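Local coordinates for protein response regulator aspartate phosphatase I (Bacillus subtilis subsp. subtilis, PDB 4I1A) that dephosphorylates the sporulation phosphotransferase Spo0F and activates excision and transfer of the mobile element ICEBs1, at residues 268-273 against 284-289. Residues are numbered along the deposited sequence; the frame is centred on the assembly and turned at random.
Sequences TLTYVE and IYFRKG
Leu269 lays one methyl on the ring of Tyr285: CD2 sits 3.6 Å from the ring centroid and 16° off the normal, which defines a CH-pi contact over the face, displaced toward the CE1 rim. With chi1 at -168°, CG stands opposite the backbone N of Leu269 and the branch extends toward the facing helix, bringing CD2 over the ring. Beside it, Thr270 sets OG1 against the backbone, 3.2 Å from Tyr285 C. Its methyl turns to the side chain of Phe286, CG2 lying 3.7 Å from Phe286 CB. OG1 also lies 3.3 Å from Phe286 N, but the angle is too poor for a hydrogen bond; the hydroxyl bonds instead to Leu266 O, one turn back. Replacing Tyr285 by an alanine removes the ring, which would probably leave the Leu269 methyl without its aromatic platform and open a gap between the helices. Leu269, Thr270 and Phe286 form the tight, buried part, whereas Tyr285 stays partly exposed on the solvent side. The segment axes approach to 8.5 Å at 156°, a near-antiparallel pairing of consecutive helices as in TPR solenoids. Leu251 of helix 240-257 touches both Leu269 and Tyr285, while helix 299-313 meets Thr270 through Leu308 and Phe286 through Glu309.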
loop_
_atom_site.group_PDB
_atom_site.type_symbol
_atom_site.label_atom_id
_atom_site.label_comp_id
_atom_site.label_asym_id
_atom_site.label_seq_id
_atom_site.Cartn_x
_atom_site.Cartn_y
_atom_site.Cartn_z
ATOM N N THR A 268 -2.190 10.321 4.976
ATOM C CA THR A 268 -2.089 9.467 6.161
ATOM C C THR A 268 -1.757 10.296 7.400
ATOM O O THR A 268 -2.317 10.083 8.477
ATOM C CB THR A 268 -1.024 8.358 5.950
ATOM O OG1 THR A 268 -1.233 7.750 4.670
ATOM C CG2 THR A 268 -1.099 7.273 7.051
ATOM N N LEU A 269 -0.854 11.256 7.234
ATOM C CA LEU A 269 -0.490 12.166 8.310
ATOM C C LEU A 269 -1.710 12.963 8.775
ATOM O O LEU A 269 -1.974 13.065 9.975
ATOM C CB LEU A 269 0.625 13.104 7.839
ATOM C CG LEU A 269 1.368 13.966 8.863
ATOM C CD1 LEU A 269 1.757 13.169 10.098
ATOM C CD2 LEU A 269 2.606 14.565 8.220
ATOM N N THR A 270 -2.461 13.508 7.820
ATOM C CA THR A 270 -3.652 14.286 8.133
ATOM C C THR A 270 -4.628 13.447 8.938
ATOM O O THR A 270 -5.159 13.878 9.971
ATOM C CB THR A 270 -4.388 14.749 6.850
ATOM O OG1 THR A 270 -3.502 15.517 6.026
ATOM C CG2 THR A 270 -5.615 15.583 7.201
ATOM N N TYR A 271 -4.875 12.241 8.445
ATOM C CA TYR A 271 -5.843 11.362 9.077
ATOM C C TYR A 271 -5.410 10.982 10.499
ATOM O O TYR A 271 -6.209 11.055 11.438
ATOM C CB TYR A 271 -6.061 10.118 8.217
ATOM C CG TYR A 271 -7.368 9.425 8.483
ATOM C CD1 TYR A 271 -8.283 9.941 9.401
ATOM C CD2 TYR A 271 -7.693 8.251 7.820
ATOM C CE1 TYR A 271 -9.483 9.298 9.645
ATOM C CE2 TYR A 271 -8.880 7.607 8.052
ATOM C CZ TYR A 271 -9.773 8.129 8.963
ATOM O OH TYR A 271 -10.951 7.467 9.184
ATOM N N VAL A 272 -4.144 10.589 10.644
ATOM C CA VAL A 272 -3.587 10.232 11.944
ATOM C C VAL A 272 -3.782 11.343 12.987
ATOM O O VAL A 272 -4.168 11.080 14.131
ATOM C CB VAL A 272 -2.091 9.842 11.819
ATOM C CG1 VAL A 272 -1.365 9.972 13.147
ATOM C CG2 VAL A 272 -1.969 8.437 11.272
ATOM N N GLU A 273 -3.536 12.581 12.583
ATOM C CA GLU A 273 -3.655 13.713 13.499
ATOM C C GLU A 273 -5.109 14.008 13.854
ATOM O O GLU A 273 -5.421 14.392 14.984
ATOM C CB GLU A 273 -2.982 14.954 12.905
ATOM C CG GLU A 273 -1.457 14.857 12.828
ATOM C CD GLU A 273 -0.814 14.771 14.204
ATOM O OE1 GLU A 273 -1.330 15.417 15.136
ATOM O OE2 GLU A 273 0.205 14.061 14.366
ATOM N N ILE A 284 -3.613 21.711 8.640
ATOM C CA ILE A 284 -2.457 22.201 7.908
ATOM C C ILE A 284 -1.974 21.163 6.888
ATOM O O ILE A 284 -1.681 21.501 5.738
ATOM C CB ILE A 284 -1.343 22.584 8.887
ATOM C CG1 ILE A 284 -1.711 23.907 9.562
ATOM C CG2 ILE A 284 0.001 22.636 8.181
ATOM C CD1 ILE A 284 -0.966 24.181 10.836
ATOM N N TYR A 285 -1.919 19.899 7.303
ATOM C CA TYR A 285 -1.533 18.821 6.397
ATOM C C TYR A 285 -2.657 18.514 5.408
ATOM O O TYR A 285 -2.407 18.053 4.295
ATOM C CB TYR A 285 -1.127 17.563 7.182
ATOM C CG TYR A 285 0.160 17.743 7.963
ATOM C CD1 TYR A 285 1.378 17.879 7.307
ATOM C CD2 TYR A 285 0.159 17.781 9.354
ATOM C CE1 TYR A 285 2.561 18.059 8.018
ATOM C CE2 TYR A 285 1.335 17.954 10.069
ATOM C CZ TYR A 285 2.532 18.089 9.398
ATOM O OH TYR A 285 3.706 18.254 10.104
ATOM N N PHE A 286 -3.893 18.773 5.825
ATOM C CA PHE A 286 -5.055 18.641 4.951
ATOM C C PHE A 286 -4.986 19.597 3.755
ATOM O O PHE A 286 -5.113 19.159 2.615
ATOM C CB PHE A 286 -6.356 18.877 5.736
ATOM C CG PHE A 286 -7.582 18.971 4.865
ATOM C CD1 PHE A 286 -8.207 17.818 4.398
ATOM C CD2 PHE A 286 -8.113 20.210 4.515
ATOM C CE1 PHE A 286 -9.340 17.903 3.584
ATOM C CE2 PHE A 286 -9.244 20.307 3.700
ATOM C CZ PHE A 286 -9.858 19.148 3.230
ATOM N N ARG A 287 -4.782 20.891 4.012
ATOM C CA ARG A 287 -4.731 21.885 2.928
ATOM C C ARG A 287 -3.547 21.652 2.015
ATOM O O ARG A 287 -3.620 21.899 0.812
ATOM C CB ARG A 287 -4.668 23.324 3.463
ATOM C CG ARG A 287 -5.880 23.731 4.290
ATOM C CD ARG A 287 -5.645 25.083 4.944
ATOM N NE ARG A 287 -6.860 25.652 5.525
ATOM C CZ ARG A 287 -6.941 26.145 6.759
ATOM N NH1 ARG A 287 -5.877 26.124 7.554
ATOM N NH2 ARG A 287 -8.084 26.655 7.200
ATOM N N LYS A 288 -2.451 21.193 2.599
ATOM C CA LYS A 288 -1.227 21.001 1.846
ATOM C C LYS A 288 -1.371 19.776 0.927
ATOM O O LYS A 288 -0.984 19.805 -0.241
ATOM C CB LYS A 288 -0.038 20.872 2.809
ATOM C CG LYS A 288 1.288 20.513 2.167
ATOM C CD LYS A 288 2.461 21.103 2.957
ATOM C CE LYS A 288 2.310 20.928 4.474
ATOM N NZ LYS A 288 3.210 21.865 5.233
ATOM N N GLY A 289 -1.968 18.714 1.448
ATOM C CA GLY A 289 -2.145 17.491 0.680
ATOM C C GLY A 289 -3.210 17.612 -0.390
ATOM O O GLY A 289 -3.016 17.211 -1.536
#